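Local coordinates for protein uncharacterized peptidase Lmo0363 (Listeria monocytogenes, PDB 3L4E) that is probably a serine peptidase of the S51 family, related to peptidase E, and so expected to cleave peptide bonds, at residues 157-162 against 172-177; 16-21 against 115-120; 133-138 against 168-173. One frame throughout, in Å; residues are numbered along the deposited sequence. Where two conformers were deposited one is given.

Contact 1. Residues 157-162 against 172-177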
loop_
_atom_site.group_PDB
_atom_site.type_symbol
_atom_site.label_atom_id
_atom_site.label_comp_id
_atom_site.label_asym_id
_atom_site.label_seq_id
_atom_site.Cartn_x
_atom_site.Cartn_y
_atom_site.Cartn_z
ATOM N N SER A 157 -8.039 7.266 -7.489
ATOM C CA SER A 157 -7.656 5.874 -7.719
ATOM C C SER A 157 -6.216 5.767 -8.214
ATOM O O SER A 157 -5.934 5.950 -9.403
ATOM C CB SER A 157 -8.603 5.223 -8.730
ATOM O OG SER A 157 -9.941 5.268 -8.271
ATOM N N THR A 158 -5.308 5.455 -7.297
ATOM C CA THR A 158 -3.887 5.429 -7.613
ATOM C C THR A 158 -3.572 4.325 -8.609
ATOM O O THR A 158 -3.990 3.180 -8.435
ATOM C CB THR A 158 -3.042 5.255 -6.346
ATOM O OG1 THR A 158 -3.374 6.291 -5.413
ATOM C CG2 THR A 158 -1.556 5.310 -6.669
ATOM N N LEU A 159 -2.838 4.680 -9.656
ATOM C CA LEU A 159 -2.463 3.731 -10.699
ATOM C C LEU A 159 -0.944 3.604 -10.738
ATOM O O LEU A 159 -0.260 4.463 -11.282
ATOM C CB LEU A 159 -3.001 4.190 -12.051
ATOM C CG LEU A 159 -2.733 3.260 -13.230
ATOM C CD1 LEU A 159 -3.325 1.880 -12.976
ATOM C CD2 LEU A 159 -3.312 3.868 -14.494
ATOM N N PRO A 160 -0.409 2.529 -10.145
ATOM C CA PRO A 160 1.049 2.435 -10.003
ATOM C C PRO A 160 1.733 1.904 -11.256
ATOM O O PRO A 160 1.084 1.333 -12.146
ATOM C CB PRO A 160 1.220 1.448 -8.846
ATOM C CG PRO A 160 0.028 0.549 -8.967
ATOM C CD PRO A 160 -1.108 1.404 -9.496
ATOM N N HIS A 161 3.047 2.105 -11.308
ATOM C CA HIS A 161 3.867 1.747 -12.461
ATOM C C HIS A 161 3.408 2.463 -13.737
ATOM O O HIS A 161 3.556 1.918 -14.826
ATOM C CB HIS A 161 3.881 0.227 -12.696
ATOM C CG HIS A 161 4.074 -0.594 -11.454
ATOM N ND1 HIS A 161 5.206 -0.514 -10.671
ATOM C CD2 HIS A 161 3.288 -1.536 -10.879
ATOM C CE1 HIS A 161 5.104 -1.359 -9.660
ATOM N NE2 HIS A 161 3.949 -1.993 -9.762
ATOM N N TYR A 162 2.858 3.673 -13.610
ATOM C CA TYR A 162 2.262 4.357 -14.770
ATOM C C TYR A 162 3.258 4.606 -15.895
ATOM O O TYR A 162 4.318 5.200 -15.685
ATOM C CB TYR A 162 1.582 5.678 -14.385
ATOM C CG TYR A 162 0.955 6.380 -15.580
ATOM C CD1 TYR A 162 -0.245 5.932 -16.121
ATOM C CD2 TYR A 162 1.569 7.477 -16.174
ATOM C CE1 TYR A 162 -0.818 6.562 -17.215
ATOM C CE2 TYR A 162 1.001 8.117 -17.269
ATOM C CZ TYR A 162 -0.193 7.658 -17.784
ATOM O OH TYR A 162 -0.762 8.283 -18.876
ATOM N N GLN A 172 -1.939 2.328 -19.710
ATOM C CA GLN A 172 -2.526 3.175 -20.741
ATOM C C GLN A 172 -4.005 2.860 -20.937
ATOM O O GLN A 172 -4.844 3.761 -21.016
ATOM C CB GLN A 172 -1.787 2.983 -22.068
ATOM C CG GLN A 172 -0.360 3.515 -22.079
ATOM C CD GLN A 172 -0.304 5.020 -21.929
ATOM O OE1 GLN A 172 0.624 5.562 -21.331
ATOM N NE2 GLN A 172 -1.306 5.704 -22.469
ATOM N N LYS A 173 -4.319 1.572 -21.018
ATOM C CA LYS A 173 -5.690 1.140 -21.259
ATOM C C LYS A 173 -6.593 1.394 -20.059
ATOM O O LYS A 173 -7.798 1.578 -20.213
ATOM C CB LYS A 173 -5.724 -0.328 -21.683
ATOM C CG LYS A 173 -5.158 -0.543 -23.082
ATOM C CD LYS A 173 -5.219 -1.996 -23.518
ATOM C CE LYS A 173 -4.762 -2.139 -24.966
ATOM N NZ LYS A 173 -4.764 -3.558 -25.418
ATOM N N ILE A 174 -6.005 1.420 -18.865
ATOM C CA ILE A 174 -6.759 1.730 -17.659
ATOM C C ILE A 174 -7.169 3.199 -17.632
ATOM O O ILE A 174 -8.316 3.522 -17.334
ATOM C CB ILE A 174 -5.968 1.362 -16.383
ATOM C CG1 ILE A 174 -5.817 -0.159 -16.286
ATOM C CG2 ILE A 174 -6.636 1.936 -15.127
ATOM C CD1 ILE A 174 -5.129 -0.640 -15.030
ATOM N N VAL A 175 -6.234 4.089 -17.951
ATOM C CA VAL A 175 -6.552 5.509 -18.014
ATOM C C VAL A 175 -7.704 5.767 -18.977
ATOM O O VAL A 175 -8.643 6.499 -18.657
ATOM C CB VAL A 175 -5.344 6.350 -18.464
ATOM C CG1 VAL A 175 -5.805 7.731 -18.881
ATOM C CG2 VAL A 175 -4.315 6.437 -17.349
ATOM N N THR A 176 -7.628 5.156 -20.155
ATOM C CA THR A 176 -8.647 5.349 -21.181
ATOM C C THR A 176 -10.015 4.892 -20.684
ATOM O O THR A 176 -11.011 5.601 -20.833
ATOM C CB THR A 176 -8.309 4.578 -22.476
ATOM O OG1 THR A 176 -6.951 4.831 -22.857
ATOM C CG2 THR A 176 -9.237 5.000 -23.609
ATOM N N GLU A 177 -10.054 3.704 -20.089
ATOM C CA GLU A 177 -11.313 3.092 -19.676
ATOM C C GLU A 177 -11.925 3.737 -18.431
ATOM O O GLU A 177 -13.148 3.786 -18.286
ATOM C CB GLU A 177 -11.123 1.589 -19.460
ATOM C CG GLU A 177 -12.353 0.876 -18.923
ATOM C CD GLU A 177 -12.197 -0.633 -18.914
ATOM O OE1 GLU A 177 -11.070 -1.116 -19.161
ATOM O OE2 GLU A 177 -13.202 -1.334 -18.662
#

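Contact 2. Residues 16-21 against 115-120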
loop_
_atom_site.group_PDB
_atom_site.type_symbol
_atom_site.label_atom_id
_atom_site.label_comp_id
_atom_site.label_asym_id
_atom_site.label_seq_id
_atom_site.Cartn_x
_atom_site.Cartn_y
_atom_site.Cartn_z
ATOM N N PRO A 16 14.468 8.163 -0.712
ATOM C CA PRO A 16 14.717 9.557 -0.309
ATOM C C PRO A 16 13.446 10.405 -0.211
ATOM O O PRO A 16 13.414 11.333 0.584
ATOM C CB PRO A 16 15.636 10.095 -1.419
ATOM C CG PRO A 16 16.305 8.881 -1.975
ATOM C CD PRO A 16 15.256 7.786 -1.897
ATOM N N LEU A 17 12.421 10.108 -1.005
ATOM C CA LEU A 17 11.170 10.844 -0.868
ATOM C C LEU A 17 10.519 10.514 0.463
ATOM O O LEU A 17 9.913 11.377 1.098
ATOM C CB LEU A 17 10.213 10.546 -2.025
ATOM C CG LEU A 17 10.764 10.901 -3.411
ATOM C CD1 LEU A 17 9.692 10.681 -4.473
ATOM C CD2 LEU A 17 11.284 12.342 -3.464
ATOM N N PHE A 18 10.652 9.261 0.896
ATOM C CA PHE A 18 10.129 8.889 2.203
ATOM C C PHE A 18 10.834 9.620 3.350
ATOM O O PHE A 18 10.177 10.098 4.282
ATOM C CB PHE A 18 10.161 7.377 2.454
ATOM C CG PHE A 18 9.539 6.993 3.763
ATOM C CD1 PHE A 18 8.157 7.054 3.930
ATOM C CD2 PHE A 18 10.328 6.611 4.837
ATOM C CE1 PHE A 18 7.581 6.735 5.139
ATOM C CE2 PHE A 18 9.762 6.287 6.038
ATOM C CZ PHE A 18 8.379 6.347 6.196
ATOM N N THR A 19 12.164 9.704 3.298
ATOM C CA THR A 19 12.890 10.410 4.347
ATOM C C THR A 19 12.629 11.918 4.311
ATOM O O THR A 19 12.720 12.579 5.332
ATOM C CB THR A 19 14.407 10.127 4.311
ATOM O OG1 THR A 19 14.949 10.555 3.057
ATOM C CG2 THR A 19 14.676 8.644 4.482
ATOM N N GLU A 20 12.307 12.456 3.137
ATOM C CA GLU A 20 11.812 13.829 3.058
ATOM C C GLU A 20 10.444 13.940 3.734
ATOM O O GLU A 20 10.168 14.895 4.440
ATOM C CB GLU A 20 11.720 14.294 1.596
ATOM C CG GLU A 20 11.133 15.679 1.419
ATOM C CD GLU A 20 10.947 16.052 -0.043
ATOM O OE1 GLU A 20 11.640 15.467 -0.904
ATOM O OE2 GLU A 20 10.114 16.937 -0.329
ATOM N N PHE A 21 9.593 12.945 3.517
ATOM C CA PHE A 21 8.234 12.948 4.064
ATOM C C PHE A 21 8.203 12.854 5.599
ATOM O O PHE A 21 7.462 13.594 6.262
ATOM C CB PHE A 21 7.444 11.795 3.431
ATOM C CG PHE A 21 5.992 11.739 3.824
ATOM C CD1 PHE A 21 5.117 12.748 3.454
ATOM C CD2 PHE A 21 5.494 10.652 4.525
ATOM C CE1 PHE A 21 3.773 12.686 3.799
ATOM C CE2 PHE A 21 4.146 10.579 4.876
ATOM C CZ PHE A 21 3.285 11.599 4.513
ATOM N N LEU A 115 0.966 6.664 10.496
ATOM C CA LEU A 115 1.423 6.741 9.111
ATOM C C LEU A 115 1.210 5.424 8.372
ATOM O O LEU A 115 1.649 4.367 8.832
ATOM C CB LEU A 115 2.903 7.125 9.060
ATOM C CG LEU A 115 3.582 7.071 7.689
ATOM C CD1 LEU A 115 2.915 8.031 6.716
ATOM C CD2 LEU A 115 5.074 7.369 7.807
ATOM N N TYR A 116 0.550 5.509 7.219
ATOM C CA TYR A 116 0.313 4.372 6.337
ATOM C C TYR A 116 1.173 4.493 5.083
ATOM O O TYR A 116 1.110 5.507 4.372
ATOM C CB TYR A 116 -1.171 4.311 5.955
ATOM C CG TYR A 116 -1.533 3.193 4.997
ATOM C CD1 TYR A 116 -1.925 1.941 5.468
ATOM C CD2 TYR A 116 -1.494 3.390 3.618
ATOM C CE1 TYR A 116 -2.250 0.917 4.601
ATOM C CE2 TYR A 116 -1.823 2.364 2.734
ATOM C CZ TYR A 116 -2.212 1.131 3.238
ATOM O OH TYR A 116 -2.535 0.092 2.396
ATOM N N ILE A 117 1.986 3.470 4.828
ATOM C CA ILE A 117 2.812 3.417 3.627
ATOM C C ILE A 117 2.238 2.334 2.727
ATOM O O ILE A 117 2.162 1.163 3.117
ATOM C CB ILE A 117 4.273 3.074 3.946
ATOM C CG1 ILE A 117 4.867 4.073 4.948
ATOM C CG2 ILE A 117 5.100 3.000 2.650
ATOM C CD1 ILE A 117 6.136 3.554 5.618
ATOM N N GLY A 118 1.792 2.727 1.540
ATOM C CA GLY A 118 1.177 1.776 0.629
ATOM C C GLY A 118 1.925 1.646 -0.676
ATOM O O GLY A 118 2.056 2.630 -1.411
ATOM N N GLU A 119 2.403 0.437 -0.967
ATOM C CA GLU A 119 3.159 0.174 -2.187
ATOM C C GLU A 119 2.340 -0.607 -3.198
ATOM O O GLU A 119 1.892 -1.720 -2.907
ATOM C CB GLU A 119 4.409 -0.635 -1.870
ATOM C CG GLU A 119 5.177 -1.060 -3.112
ATOM C CD GLU A 119 6.357 -1.933 -2.769
ATOM O OE1 GLU A 119 7.489 -1.437 -2.864
ATOM O OE2 GLU A 119 6.160 -3.103 -2.379
ATOM N N SER A 120 2.166 -0.028 -4.385
ATOM C CA SER A 120 1.393 -0.653 -5.458
ATOM C C SER A 120 0.031 -1.132 -4.951
ATOM O O SER A 120 -0.822 -0.306 -4.642
ATOM C CB SER A 120 2.198 -1.769 -6.122
ATOM O OG SER A 120 3.298 -1.216 -6.822
#

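Contact 3. Residues 133-138 against 168-173. With SO4 (sulfate ion), chain C.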
loop_
_atom_site.group_PDB
_atom_site.type_symbol
_atom_site.label_atom_id
_atom_site.label_comp_id
_atom_site.label_asym_id
_atom_site.label_seq_id
_atom_site.Cartn_x
_atom_site.Cartn_y
_atom_site.Cartn_z
ATOM N N ILE A 133 -8.126 -2.085 -11.290
ATOM C CA ILE A 133 -6.804 -2.704 -11.308
ATOM C C ILE A 133 -6.829 -4.147 -11.836
ATOM O O ILE A 133 -5.789 -4.800 -11.912
ATOM C CB ILE A 133 -6.114 -2.623 -9.907
ATOM C CG1 ILE A 133 -4.594 -2.467 -10.042
ATOM C CG2 ILE A 133 -6.470 -3.817 -9.035
ATOM C CD1 ILE A 133 -4.168 -1.167 -10.684
ATOM N N GLN A 134 -8.007 -4.632 -12.229
ATOM C CA GLN A 134 -8.163 -6.040 -12.601
ATOM C C GLN A 134 -7.383 -6.509 -13.836
ATOM O O GLN A 134 -7.175 -7.712 -14.009
ATOM C CB GLN A 134 -9.643 -6.413 -12.747
ATOM C CG GLN A 134 -10.370 -5.685 -13.855
ATOM C CD GLN A 134 -11.864 -5.886 -13.766
ATOM O OE1 GLN A 134 -12.615 -4.939 -13.535
ATOM N NE2 GLN A 134 -12.305 -7.130 -13.931
ATOM N N THR A 135 -6.965 -5.588 -14.698
ATOM C CA THR A 135 -6.125 -5.979 -15.830
ATOM C C THR A 135 -4.646 -6.083 -15.436
ATOM O O THR A 135 -3.832 -6.606 -16.198
ATOM C CB THR A 135 -6.291 -5.053 -17.070
ATOM O OG1 THR A 135 -6.049 -3.691 -16.695
ATOM C CG2 THR A 135 -7.692 -5.174 -17.659
HETATM N N MSE A 136 -4.291 -5.595 -14.254
HETATM C CA MSE A 136 -2.925 -5.777 -13.783
HETATM C C MSE A 136 -2.842 -6.960 -12.834
HETATM O O MSE A 136 -1.929 -7.784 -12.923
HETATM C CB MSE A 136 -2.393 -4.524 -13.090
HETATM C CG MSE A 136 -1.024 -4.746 -12.442
HETATM SE SE MSE A 136 -0.284 -3.182 -11.557
HETATM C CE MSE A 136 -0.125 -2.038 -13.136
ATOM N N ASP A 137 -3.797 -7.039 -11.917
ATOM C CA ASP A 137 -3.787 -8.113 -10.932
ATOM C C ASP A 137 -4.964 -9.048 -11.170
ATOM O O ASP A 137 -6.103 -8.594 -11.251
ATOM C CB ASP A 137 -3.910 -7.543 -9.518
ATOM C CG ASP A 137 -2.725 -6.697 -9.116
ATOM O OD1 ASP A 137 -1.703 -6.699 -9.839
ATOM O OD2 ASP A 137 -2.823 -6.026 -8.064
ATOM N N SER A 138 -4.708 -10.350 -11.249
ATOM C CA SER A 138 -5.776 -11.313 -11.536
ATOM C C SER A 138 -6.740 -11.565 -10.370
ATOM O O SER A 138 -6.316 -11.816 -9.242
ATOM C CB SER A 138 -5.197 -12.647 -11.998
ATOM O OG SER A 138 -6.240 -13.591 -12.199
ATOM N N LYS A 168 3.201 -0.736 -19.434
ATOM C CA LYS A 168 2.900 0.387 -20.310
ATOM C C LYS A 168 1.511 0.263 -20.926
ATOM O O LYS A 168 0.647 1.104 -20.682
ATOM C CB LYS A 168 3.977 0.569 -21.385
ATOM C CG LYS A 168 5.134 1.454 -20.941
ATOM C CD LYS A 168 6.039 1.809 -22.107
ATOM C CE LYS A 168 7.182 2.708 -21.668
ATOM N NZ LYS A 168 8.031 3.098 -22.833
ATOM N N GLU A 169 1.282 -0.785 -21.708
ATOM C CA GLU A 169 -0.020 -0.931 -22.351
ATOM C C GLU A 169 -1.140 -1.100 -21.328
ATOM O O GLU A 169 -2.229 -0.552 -21.500
ATOM C CB GLU A 169 -0.032 -2.062 -23.390
ATOM C CG GLU A 169 0.962 -3.186 -23.152
ATOM C CD GLU A 169 1.001 -4.167 -24.312
ATOM O OE1 GLU A 169 0.139 -4.058 -25.211
ATOM O OE2 GLU A 169 1.891 -5.046 -24.330
ATOM N N ILE A 170 -0.861 -1.835 -20.255
ATOM C CA ILE A 170 -1.844 -2.036 -19.191
ATOM C C ILE A 170 -2.319 -0.718 -18.599
ATOM O O ILE A 170 -3.520 -0.454 -18.537
ATOM C CB ILE A 170 -1.303 -2.936 -18.066
ATOM C CG1 ILE A 170 -1.252 -4.394 -18.533
ATOM C CG2 ILE A 170 -2.165 -2.798 -16.812
ATOM C CD1 ILE A 170 -0.575 -5.326 -17.559
ATOM N N THR A 171 -1.372 0.108 -18.151
ATOM C CA THR A 171 -1.720 1.362 -17.490
ATOM C C THR A 171 -2.363 2.363 -18.450
ATOM O O THR A 171 -3.226 3.148 -18.054
ATOM C CB THR A 171 -0.511 2.002 -16.760
ATOM O OG1 THR A 171 0.564 2.223 -17.681
ATOM C CG2 THR A 171 -0.022 1.101 -15.625
ATOM N N GLN A 172 -1.939 2.328 -19.710
ATOM C CA GLN A 172 -2.526 3.175 -20.741
ATOM C C GLN A 172 -4.005 2.860 -20.937
ATOM O O GLN A 172 -4.844 3.761 -21.016
ATOM C CB GLN A 172 -1.787 2.983 -22.068
ATOM C CG GLN A 172 -0.360 3.515 -22.079
ATOM C CD GLN A 172 -0.304 5.020 -21.929
ATOM O OE1 GLN A 172 0.624 5.562 -21.331
ATOM N NE2 GLN A 172 -1.306 5.704 -22.469
ATOM N N LYS A 173 -4.319 1.572 -21.018
ATOM C CA LYS A 173 -5.690 1.140 -21.259
ATOM C C LYS A 173 -6.593 1.394 -20.059
ATOM O O LYS A 173 -7.798 1.578 -20.213
ATOM C CB LYS A 173 -5.724 -0.328 -21.683
ATOM C CG LYS A 173 -5.158 -0.543 -23.082
ATOM C CD LYS A 173 -5.219 -1.996 -23.518
ATOM C CE LYS A 173 -4.762 -2.139 -24.966
ATOM N NZ LYS A 173 -4.764 -3.558 -25.418
HETATM S S SO4 C . -1.350 -11.923 -10.684
HETATM O O1 SO4 C . -2.186 -13.109 -10.523
HETATM O O2 SO4 C . 0.034 -12.323 -10.905
HETATM O O3 SO4 C . -1.832 -11.160 -11.827
HETATM O O4 SO4 C . -1.435 -11.097 -9.479
HETATM O O HOH W 1 -5.635 -2.211 -19.030
#

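Contact 1. Residues 157-162 against 172-177
With chi1 at -178°, Leu159 swings CG away from its own backbone N and sends both methyls out to helix 168-177; Tyr162 turns its CG away from the backbone N in the same way (chi1 -180°), which carries its ring toward the same helix. From the helix, Ile174 carries CG1 opposite its carbonyl carbon, and its terminal methyl answers: Leu159 CD1 meets Ile174 CD1 at 3.7 Å. Leu159 CD2 lies 3.9 Å from Ile174 CG2 and 4.0 Å from Val175 CG2. Val175 CG2 is thus shared, because it also presses on the tyrosine, 3.5 Å from Tyr162 CE1, the two side chains crossing at about a right angle. This is a short strand-and-helix unit: strand 157-159 runs parallel to strand 184-186, and helix 168-177 lies along the chain between them, as in a beta-alpha-beta crossover, with Leu159 and Tyr162 also touching strand 184-186. No hydrogen bond joins the two segments; the contact is mainly apolar, with the side chain of Gln172 lying near the tyrosine hydroxyl. Where the strand ends, the chain turns into His161, by similarity a member of the charge relay; its ND1 is hydrogen-bonded to Asn189 and its ring stacks with Phe167. On the helix, Gln172 O takes two donors from opposite faces of its carbonyl plane, Thr176 OG1 at 3.0 Å and Thr176 N at 3.2 Å.

Contact 2. Residues 16-21 against 115-120
Phe18 and Phe21, on the first helix of the chain, reach down onto Leu115 and Ile117 of strand 115-119, an inner strand of the mixed sheet. The helix runs nearly antiparallel to the strand, at 165°, with the short axes 12.3 Å apart, a gap filled by the two rings from the helix side and by Leu115 and Ile117 from the strand. The strand leads into Ser120, in a GxSxG pattern consistent with a nucleophile elbow; by similarity it is the charge-relay serine, though the packing here lies well back from it.

Between the segments the contacts are apolar. Leu115 splits its methyls between the rings: CD2 comes to the edge of Phe18, 3.7 Å from Phe18 CE1, while CD1 goes to Phe21. Ile117 approaches Phe18 obliquely, CD1 lying 3.5 Å from Phe18 CE1 and 3.6 Å from Phe18 CZ.

Aromatic and cation-pi contacts come from outside the two segments. Phe6 and Phe11 meet Phe18 edge-to-face, and Arg196 makes a cation-pi contact with Phe21, whose carbonyl oxygen it also binds.

With CG opposite the backbone N (chi1 -176°), Phe21 slides past Leu115 in the reverse direction, and Leu115 CD1 ends in the plane of the ring, at its edge, 3.4 Å from Phe21 CE2.

Contact 3. Residues 133-138 against 168-173
Ile133 O is gripped by two backbone donors, Met136 N at 2.9 Å and Asp137 N at 3.0 Å, and this curls 133-137 into a tight turn that presents Thr135 and Met136 to helix 168-177. A single water ties the turn to the helix: it lies 2.8 Å from Thr135 OG1 and donates to Ile170 O, also at 2.8 Å.

The rest is van der Waals contact, most of it around Ile170. Ile170 CG2 packs 4.0 Å from Thr135 OG1 and against Met136 CB, and Ile170 CD1 rests on Thr135 O. Met136 is a selenomethionine with two conformers; in the one given, a bend at chi3 (-63°) brings Met136 CE to 4.0 Å from Thr171 CG2, a contact that may not hold for the other. Its side chain comes within about 4 Å of that of His161, by similarity a charge-relay residue, so the loop borders the probable active site. The hydroxyl of Thr171 is engaged with Phe167 O and Asn163 N.

Beyond the turn, Ser138 N donates to O3 of a sulfate at 3.0 Å; Asn89 binds the same ion, probably from the crystallisation liquor.

Helix 90-100 touches Ile133 and Asp137, strand 157-159 lies against Ile133 and Thr171, and helix 168-177 faces Thr135 and Met136.

Contact 2 is the buried one, aromatic rings and aliphatic methyls closing a helix over the main sheet; contacts 1 and 3 lie farther from the centre of the chain, and each is only partly buried. Those two share helix 168-177 and meet directly, as where Ile174 CG1 lies 3.6 Å from Thr135 OG1: one flank of the helix packs on strand 157-159, while another receives the loop around Met136. Contact 1 is mainly apolar, with no hydrogen bond between its segments, whereas contact 3 mixes such packing with a bridging water. Contacts 1 and 2 touch where, in the Ser120 conformer given, His161 NE2 lies 3.1 Å from Ser120 OG, bringing together the two residues assigned by similarity to the charge relay.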